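Local coordinates for L-Ribose isomerase (Acinetobacter, PDB 4Q0S), which isomerises the aldose L-ribose, probably to the ketose L-ribulose and at the metal site inside its cupin barrel, at residues A[68-73]-A[164-169]; A[112-117]-A[199-204]. All coordinates share one frame; numbering follows the deposited sequence.

Contact 1 (A[68-73]-A[164-169]); sequences GEPYEA and GVALPK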
ATOM      1  N   GLY A  68     -24.136   5.431  -8.387  1.00 30.06           N
ATOM      2  CA  GLY A  68     -24.097   4.115  -9.003  1.00 29.92           C
ATOM      3  C   GLY A  68     -24.742   4.116 -10.377  1.00 30.70           C
ATOM      4  O   GLY A  68     -24.739   3.108 -11.083  1.00 32.02           O
ATOM      5  N   GLU A  69     -25.283   5.263 -10.763  1.00 31.90           N
ATOM      6  CA  GLU A  69     -25.956   5.417 -12.045  1.00 33.34           C
ATOM      7  C   GLU A  69     -25.022   5.314 -13.248  1.00 31.86           C
ATOM      8  O   GLU A  69     -23.851   5.684 -13.176  1.00 29.43           O
ATOM      9  CB  GLU A  69     -26.686   6.761 -12.082  1.00 35.88           C
ATOM     10  CG  GLU A  69     -27.729   6.915 -10.986  1.00 41.39           C
ATOM     11  CD  GLU A  69     -28.341   8.298 -10.965  1.00 44.51           C
ATOM     12  OE1 GLU A  69     -27.596   9.283 -10.766  1.00 48.03           O
ATOM     13  OE2 GLU A  69     -29.568   8.404 -11.150  1.00 48.52           O
ATOM     14  N   PRO A  70     -25.539   4.804 -14.378  1.00 31.12           N
ATOM     15  CA  PRO A  70     -24.741   4.655 -15.597  1.00 30.82           C
ATOM     16  C   PRO A  70     -24.513   5.945 -16.386  1.00 31.58           C
ATOM     17  O   PRO A  70     -25.417   6.451 -17.061  1.00 31.39           O
ATOM     18  CB  PRO A  70     -25.527   3.620 -16.397  1.00 32.93           C
ATOM     19  CG  PRO A  70     -26.951   3.919 -16.016  1.00 32.03           C
ATOM     20  CD  PRO A  70     -26.845   4.131 -14.517  1.00 32.04           C
ATOM     21  N   TYR A  71     -23.299   6.477 -16.284  1.00 29.08           N
ATOM     22  CA  TYR A  71     -22.916   7.680 -17.008  1.00 28.31           C
ATOM     23  C   TYR A  71     -21.501   7.474 -17.531  1.00 28.49           C
ATOM     24  O   TYR A  71     -20.778   6.598 -17.049  1.00 26.31           O
ATOM     25  CB  TYR A  71     -22.983   8.906 -16.094  1.00 30.01           C
ATOM     26  CG  TYR A  71     -24.394   9.409 -15.874  1.00 29.70           C
ATOM     27  CD1 TYR A  71     -25.035  10.187 -16.842  1.00 30.65           C
ATOM     28  CD2 TYR A  71     -25.105   9.074 -14.722  1.00 31.02           C
ATOM     29  CE1 TYR A  71     -26.352  10.618 -16.670  1.00 30.28           C
ATOM     30  CE2 TYR A  71     -26.424   9.496 -14.539  1.00 31.50           C
ATOM     31  CZ  TYR A  71     -27.040  10.268 -15.519  1.00 32.11           C
ATOM     32  OH  TYR A  71     -28.346  10.678 -15.355  1.00 31.09           O
ATOM     33  N   GLU A  72     -21.116   8.262 -18.531  1.00 27.12           N
ATOM     34  CA  GLU A  72     -19.789   8.141 -19.111  1.00 27.74           C
ATOM     35  C   GLU A  72     -18.937   9.321 -18.659  1.00 28.04           C
ATOM     36  O   GLU A  72     -19.046  10.441 -19.175  1.00 24.70           O
ATOM     37  CB  GLU A  72     -19.898   8.051 -20.644  1.00 26.66           C
ATOM     38  CG  GLU A  72     -20.882   6.944 -21.054  1.00 26.68           C
ATOM     39  CD  GLU A  72     -20.995   6.706 -22.554  1.00 26.71           C
ATOM     40  OE1 GLU A  72     -20.733   7.633 -23.348  1.00 25.79           O
ATOM     41  OE2 GLU A  72     -21.369   5.577 -22.932  1.00 26.67           O
ATOM     42  N   ALA A  73     -18.099   9.044 -17.663  1.00 25.71           N
ATOM     43  CA  ALA A  73     -17.218  10.033 -17.065  1.00 26.75           C
ATOM     44  C   ALA A  73     -16.138   9.290 -16.282  1.00 26.96           C
ATOM     45  O   ALA A  73     -16.372   8.191 -15.764  1.00 27.16           O
ATOM     46  CB  ALA A  73     -18.009  10.940 -16.138  1.00 23.20           C
ATOM     47  N   GLY A 164     -27.767  -7.985 -17.098  1.00 38.63           N
ATOM     48  CA  GLY A 164     -28.067  -6.815 -16.294  1.00 38.51           C
ATOM     49  C   GLY A 164     -27.079  -5.668 -16.279  1.00 38.60           C
ATOM     50  O   GLY A 164     -26.932  -4.998 -15.259  1.00 38.79           O
ATOM     51  N   VAL A 165     -26.401  -5.427 -17.394  1.00 38.79           N
ATOM     52  CA  VAL A 165     -25.449  -4.327 -17.446  1.00 35.29           C
ATOM     53  C   VAL A 165     -26.194  -3.055 -17.846  1.00 36.40           C
ATOM     54  O   VAL A 165     -26.651  -2.928 -18.982  1.00 34.92           O
ATOM     55  CB  VAL A 165     -24.319  -4.607 -18.462  1.00 34.86           C
ATOM     56  CG1 VAL A 165     -23.417  -3.387 -18.600  1.00 30.89           C
ATOM     57  CG2 VAL A 165     -23.503  -5.815 -18.011  1.00 33.57           C
ATOM     58  N   ALA A 166     -26.323  -2.123 -16.905  1.00 33.98           N
ATOM     59  CA  ALA A 166     -27.009  -0.862 -17.164  1.00 33.84           C
ATOM     60  C   ALA A 166     -26.103   0.079 -17.945  1.00 33.52           C
ATOM     61  O   ALA A 166     -25.017   0.433 -17.487  1.00 35.25           O
ATOM     62  CB  ALA A 166     -27.431  -0.207 -15.848  1.00 31.90           C
ATOM     63  N   LEU A 167     -26.554   0.479 -19.127  1.00 33.72           N
ATOM     64  CA  LEU A 167     -25.795   1.376 -19.983  1.00 31.99           C
ATOM     65  C   LEU A 167     -26.363   2.792 -19.889  1.00 33.09           C
ATOM     66  O   LEU A 167     -27.523   2.984 -19.526  1.00 33.35           O
ATOM     67  CB  LEU A 167     -25.854   0.879 -21.430  1.00 32.23           C
ATOM     68  CG  LEU A 167     -25.226  -0.489 -21.710  1.00 31.95           C
ATOM     69  CD1 LEU A 167     -25.451  -0.876 -23.169  1.00 29.04           C
ATOM     70  CD2 LEU A 167     -23.735  -0.436 -21.402  1.00 29.00           C
ATOM     71  N   PRO A 168     -25.547   3.805 -20.211  1.00 33.42           N
ATOM     72  CA  PRO A 168     -26.028   5.190 -20.142  1.00 33.49           C
ATOM     73  C   PRO A 168     -27.221   5.421 -21.074  1.00 35.45           C
ATOM     74  O   PRO A 168     -27.259   4.903 -22.195  1.00 32.18           O
ATOM     75  CB  PRO A 168     -24.803   6.007 -20.564  1.00 33.27           C
ATOM     76  CG  PRO A 168     -23.640   5.117 -20.186  1.00 31.61           C
ATOM     77  CD  PRO A 168     -24.126   3.755 -20.598  1.00 31.89           C
ATOM     78  N   LYS A 169     -28.190   6.202 -20.603  1.00 36.35           N
ATOM     79  CA  LYS A 169     -29.372   6.506 -21.399  1.00 38.13           C
ATOM     80  C   LYS A 169     -28.968   7.275 -22.645  1.00 36.62           C
ATOM     81  O   LYS A 169     -28.291   8.301 -22.561  1.00 35.94           O
ATOM     82  CB  LYS A 169     -30.367   7.344 -20.589  1.00 41.39           C
ATOM     83  CG  LYS A 169     -30.866   6.683 -19.316  1.00 45.72           C
ATOM     84  CD  LYS A 169     -31.605   5.386 -19.606  1.00 50.52           C
ATOM     85  CE  LYS A 169     -32.223   4.821 -18.338  1.00 52.08           C
ATOM     86  NZ  LYS A 169     -31.211   4.705 -17.247  1.00 54.29           N
TER
HETATM   87  O   HOH W   1     -27.713   7.577 -18.018  1.00 34.93           O
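Pro70 and Pro168 meet where two loops, 68-73 and 164-169, run past each other, their CA atoms 4.8 Å apart. Van der Waals packing makes up most of the contact. The Pro70 ring lies over the Ala166-Leu167 backbone, with its CB 3.4 Å from Ala166 O, while CG turns to the Leu167 carbonyl. Pro70 CG also lies 4.2 Å from Ala166 CB. Pro168 in turn presses on Glu72: the two side chains cross at about a right angle, and Pro168 CG sits 3.4 Å from Glu72 CG. Glu72 gets there because its CG is anti to the carbonyl carbon (chi1 -52°) and the chain then runs out extended, so that OE2 passes along the proline ring as well, 3.6 Å from Pro168 CG.

The polar part centres on one carbonyl. Pro70 O receives the CA-H of Pro168 at 3.4 Å, with an angle of 137° at the hydrogen. A water also donates to Pro70 O at 2.7 Å. The same water accepts from Lys169 N at 3.0 Å and lies over the rim of one face of the Tyr71 ring, bridging the two backbones.

Charge is handled just outside the segments. Glu72 OE1 forms a salt bridge to Arg171, and OE2 is hydrogen-bonded to Tyr175 OH; both partners follow 164-169 in the same loop. Pro70, Leu167 and Pro168 all rest on Phe113, which places the junction on strand 113-118 of the cupin barrel.

The chemistry implies that the loops are joined by proline surfaces and one shared water, while the buried carboxylate of Glu72, probably kept ionised by Arg171, ties the second loop down beyond Pro168.

Contact 2 (A[112-117]-A[199-204]); sequences KFCPPH and HAFRCP. With CO (cobalt (II) ion), chain B; RB0 (D-ribitol), chain C.
His117 and His199 sit on neighbouring antiparallel strands of the cupin barrel and bind the cobalt ion together, each through NE2 at 2.3 Å. D-ribitol chelates the same ion, with O4 2.1 Å and O5 2.2 Å from the cobalt, and His119 and Glu124 complete the site. In both histidines CG lies between the backbone N and the carbonyl carbon (chi1 67° for His117, 58° for His199), which swings the rings towards each other over the same face of the sheet. Their planes end up 55° apart, neither stacked nor edge-to-face, with the two NE2 atoms converging on the metal. Beside them Cys114 and Phe201 line the pocket: Cys114 CB stands over the face of the Phe201 ring, 3.4 Å from its centroid, and Cys114 SG turns to ribitol C5, while the ring edge is directed at O5.

The second shell fixes how the imidazoles are turned. His117 ND1 donates to Pro115 O at 2.6 Å, nearly in the ring plane, and His199 ND1 donates to His197 O. The backbones of His117 and His199 pair through two hydrogen bonds, His199 N to His117 O being the shorter at 2.8 Å. Cys114 and Phe201 form a second such pair, and between the pairs a beta bulge shifts the register by one, with the Ala200 methyl packed against Pro116 CG.

On the other face of the sheet Arg202, whose guanidinium is salt-bridged to Glu134, runs alongside Phe113, and its CB lies over the ring, 3.7 Å from the centroid.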
ATOM      1  N   LYS A 112     -20.188   3.978 -13.547  1.00 25.18           N
ATOM      2  CA  LYS A 112     -19.690   4.863 -14.601  1.00 26.17           C
ATOM      3  C   LYS A 112     -18.817   4.136 -15.637  1.00 25.40           C
ATOM      4  O   LYS A 112     -18.249   3.082 -15.353  1.00 24.74           O
ATOM      5  CB  LYS A 112     -18.932   6.031 -13.960  1.00 26.86           C
ATOM      6  CG  LYS A 112     -19.735   6.750 -12.853  1.00 29.78           C
ATOM      7  CD  LYS A 112     -20.814   7.657 -13.430  1.00 31.70           C
ATOM      8  CE  LYS A 112     -21.594   8.419 -12.345  1.00 29.02           C
ATOM      9  NZ  LYS A 112     -22.548   7.567 -11.586  1.00 25.85           N
ATOM     10  N   PHE A 113     -18.715   4.712 -16.835  1.00 24.85           N
ATOM     11  CA  PHE A 113     -17.959   4.101 -17.928  1.00 25.72           C
ATOM     12  C   PHE A 113     -16.933   4.987 -18.624  1.00 26.16           C
ATOM     13  O   PHE A 113     -17.016   6.212 -18.588  1.00 25.29           O
ATOM     14  CB  PHE A 113     -18.889   3.675 -19.086  1.00 26.47           C
ATOM     15  CG  PHE A 113     -19.963   2.695 -18.729  1.00 27.96           C
ATOM     16  CD1 PHE A 113     -21.020   3.058 -17.900  1.00 30.33           C
ATOM     17  CD2 PHE A 113     -19.962   1.425 -19.299  1.00 27.90           C
ATOM     18  CE1 PHE A 113     -22.065   2.168 -17.651  1.00 30.93           C
ATOM     19  CE2 PHE A 113     -20.994   0.531 -19.059  1.00 28.78           C
ATOM     20  CZ  PHE A 113     -22.049   0.898 -18.234  1.00 30.79           C
ATOM     21  N   CYS A 114     -15.974   4.326 -19.272  1.00 27.37           N
ATOM     22  CA  CYS A 114     -15.022   4.987 -20.156  1.00 26.43           C
ATOM     23  C   CYS A 114     -15.781   4.478 -21.400  1.00 28.54           C
ATOM     24  O   CYS A 114     -15.802   3.280 -21.672  1.00 29.41           O
ATOM     25  CB  CYS A 114     -13.637   4.359 -20.107  1.00 27.18           C
ATOM     26  SG  CYS A 114     -12.527   4.979 -21.417  1.00 29.84           S
ATOM     27  N   PRO A 115     -16.437   5.376 -22.147  1.00 28.23           N
ATOM     28  CA  PRO A 115     -17.223   5.023 -23.338  1.00 28.54           C
ATOM     29  C   PRO A 115     -16.575   4.316 -24.533  1.00 27.39           C
ATOM     30  O   PRO A 115     -15.366   4.396 -24.756  1.00 26.05           O
ATOM     31  CB  PRO A 115     -17.850   6.360 -23.725  1.00 27.05           C
ATOM     32  CG  PRO A 115     -16.765   7.317 -23.396  1.00 29.19           C
ATOM     33  CD  PRO A 115     -16.310   6.837 -22.026  1.00 26.78           C
ATOM     34  N   PRO A 116     -17.397   3.594 -25.316  1.00 27.70           N
ATOM     35  CA  PRO A 116     -16.930   2.869 -26.499  1.00 26.43           C
ATOM     36  C   PRO A 116     -16.113   3.752 -27.429  1.00 25.17           C
ATOM     37  O   PRO A 116     -16.546   4.843 -27.813  1.00 24.36           O
ATOM     38  CB  PRO A 116     -18.230   2.412 -27.150  1.00 26.39           C
ATOM     39  CG  PRO A 116     -19.082   2.095 -25.969  1.00 26.59           C
ATOM     40  CD  PRO A 116     -18.818   3.293 -25.053  1.00 25.95           C
ATOM     41  N   HIS A 117     -14.933   3.272 -27.796  1.00 24.45           N
ATOM     42  CA  HIS A 117     -14.065   4.004 -28.701  1.00 26.85           C
ATOM     43  C   HIS A 117     -12.938   3.087 -29.137  1.00 27.37           C
ATOM     44  O   HIS A 117     -12.792   1.974 -28.618  1.00 27.57           O
ATOM     45  CB  HIS A 117     -13.479   5.239 -28.006  1.00 28.41           C
ATOM     46  CG  HIS A 117     -12.530   4.910 -26.894  1.00 27.06           C
ATOM     47  ND1 HIS A 117     -12.944   4.381 -25.692  1.00 29.75           N
ATOM     48  CD2 HIS A 117     -11.179   4.990 -26.825  1.00 28.11           C
ATOM     49  CE1 HIS A 117     -11.889   4.147 -24.928  1.00 29.36           C
ATOM     50  NE2 HIS A 117     -10.806   4.508 -25.593  1.00 28.02           N
ATOM     51  N   HIS A 199     -13.346  -0.598 -27.625  1.00 28.36           N
ATOM     52  CA  HIS A 199     -13.343  -0.987 -26.227  1.00 25.57           C
ATOM     53  C   HIS A 199     -13.989   0.059 -25.338  1.00 24.12           C
ATOM     54  O   HIS A 199     -14.103   1.232 -25.700  1.00 22.84           O
ATOM     55  CB  HIS A 199     -11.919  -1.290 -25.743  1.00 24.20           C
ATOM     56  CG  HIS A 199     -10.962  -0.150 -25.898  1.00 25.45           C
ATOM     57  ND1 HIS A 199     -10.443   0.229 -27.118  1.00 23.94           N
ATOM     58  CD2 HIS A 199     -10.447   0.710 -24.987  1.00 24.35           C
ATOM     59  CE1 HIS A 199      -9.652   1.275 -26.952  1.00 25.63           C
ATOM     60  NE2 HIS A 199      -9.637   1.587 -25.668  1.00 25.44           N
ATOM     61  N   ALA A 200     -14.437  -0.406 -24.180  1.00 23.14           N
ATOM     62  CA  ALA A 200     -15.079   0.416 -23.173  1.00 25.27           C
ATOM     63  C   ALA A 200     -14.958  -0.374 -21.876  1.00 25.27           C
ATOM     64  O   ALA A 200     -14.684  -1.574 -21.895  1.00 24.60           O
ATOM     65  CB  ALA A 200     -16.555   0.630 -23.522  1.00 24.11           C
ATOM     66  N   PHE A 201     -15.135   0.298 -20.748  1.00 25.67           N
ATOM     67  CA  PHE A 201     -15.057  -0.390 -19.477  1.00 25.90           C
ATOM     68  C   PHE A 201     -15.761   0.396 -18.390  1.00 27.00           C
ATOM     69  O   PHE A 201     -15.930   1.608 -18.498  1.00 28.62           O
ATOM     70  CB  PHE A 201     -13.594  -0.665 -19.104  1.00 24.10           C
ATOM     71  CG  PHE A 201     -12.725   0.564 -19.030  1.00 26.87           C
ATOM     72  CD1 PHE A 201     -12.711   1.361 -17.888  1.00 26.15           C
ATOM     73  CD2 PHE A 201     -11.885   0.901 -20.093  1.00 26.22           C
ATOM     74  CE1 PHE A 201     -11.867   2.478 -17.803  1.00 27.73           C
ATOM     75  CE2 PHE A 201     -11.038   2.013 -20.019  1.00 27.96           C
ATOM     76  CZ  PHE A 201     -11.029   2.802 -18.869  1.00 25.67           C
ATOM     77  N   ARG A 202     -16.193  -0.309 -17.353  1.00 26.69           N
ATOM     78  CA  ARG A 202     -16.884   0.330 -16.248  1.00 27.48           C
ATOM     79  C   ARG A 202     -16.493  -0.321 -14.934  1.00 26.73           C
ATOM     80  O   ARG A 202     -15.887  -1.394 -14.902  1.00 25.41           O
ATOM     81  CB  ARG A 202     -18.404   0.181 -16.391  1.00 26.06           C
ATOM     82  CG  ARG A 202     -18.895  -1.225 -16.037  1.00 24.14           C
ATOM     83  CD  ARG A 202     -20.413  -1.297 -15.830  1.00 25.39           C
ATOM     84  NE  ARG A 202     -20.814  -2.603 -15.304  1.00 25.16           N
ATOM     85  CZ  ARG A 202     -22.054  -2.924 -14.948  1.00 26.34           C
ATOM     86  NH1 ARG A 202     -23.035  -2.035 -15.061  1.00 28.37           N
ATOM     87  NH2 ARG A 202     -22.313  -4.135 -14.464  1.00 25.40           N
ATOM     88  N   CYS A 203     -16.871   0.355 -13.859  1.00 24.14           N
ATOM     89  CA  CYS A 203     -16.676  -0.128 -12.513  1.00 24.00           C
ATOM     90  C   CYS A 203     -18.051  -0.698 -12.170  1.00 22.75           C
ATOM     91  O   CYS A 203     -19.067  -0.051 -12.425  1.00 23.89           O
ATOM     92  CB  CYS A 203     -16.360   1.039 -11.575  1.00 23.71           C
ATOM     93  SG  CYS A 203     -16.355   0.606  -9.825  1.00 22.95           S
ATOM     94  N   PRO A 204     -18.113  -1.926 -11.637  1.00 23.20           N
ATOM     95  CA  PRO A 204     -19.423  -2.492 -11.291  1.00 23.52           C
ATOM     96  C   PRO A 204     -20.168  -1.504 -10.390  1.00 25.96           C
ATOM     97  O   PRO A 204     -19.563  -0.869  -9.525  1.00 26.33           O
ATOM     98  CB  PRO A 204     -19.059  -3.781 -10.561  1.00 22.74           C
ATOM     99  CG  PRO A 204     -17.792  -4.192 -11.224  1.00 24.36           C
ATOM    100  CD  PRO A 204     -17.031  -2.885 -11.350  1.00 21.26           C
TER
HETATM  101 CO    CO B 501      -8.707   3.647 -25.161  1.00 34.28          CO
HETATM  102  C1  RB0 C 502      -9.903   7.508 -22.665  1.00 51.96           C
HETATM  103  O1  RB0 C 502     -10.457   8.796 -22.874  1.00 52.84           O
HETATM  104  C2  RB0 C 502      -8.385   7.611 -22.624  1.00 51.75           C
HETATM  105  O2  RB0 C 502      -7.878   7.857 -23.933  1.00 51.95           O
HETATM  106  C3  RB0 C 502      -7.772   6.326 -22.029  1.00 49.21           C
HETATM  107  O3  RB0 C 502      -6.386   6.522 -21.786  1.00 47.86           O
HETATM  108  C4  RB0 C 502      -7.969   5.093 -22.919  1.00 46.55           C
HETATM  109  O4  RB0 C 502      -8.228   5.496 -24.255  1.00 44.57           O
HETATM  110  C5  RB0 C 502      -9.126   4.246 -22.396  1.00 45.36           C
HETATM  111  O5  RB0 C 502      -9.202   3.019 -23.120  1.00 37.84           O

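The two contacts interlock along the chain: their segments come in the order 68-73, 112-117, 164-169, 199-204, and the centres lie about 9 Å apart. Contact 2 is a strand pair inside the five-stranded antiparallel sheet of the barrel, close to the metal, whereas contact 1 joins loops further from the centre of the chain. They touch directly. Tyr71 O probably accepts a hydrogen bond from Phe113 N at 2.8 Å, and Glu69 O one from Lys112 NZ. Phe113 CZ packs 3.1 Å from Ala166 O, and Glu72 OE1 packs on Pro115 CB. The loops thus lie against 112-115, the residues that lead to cobalt-binding His117.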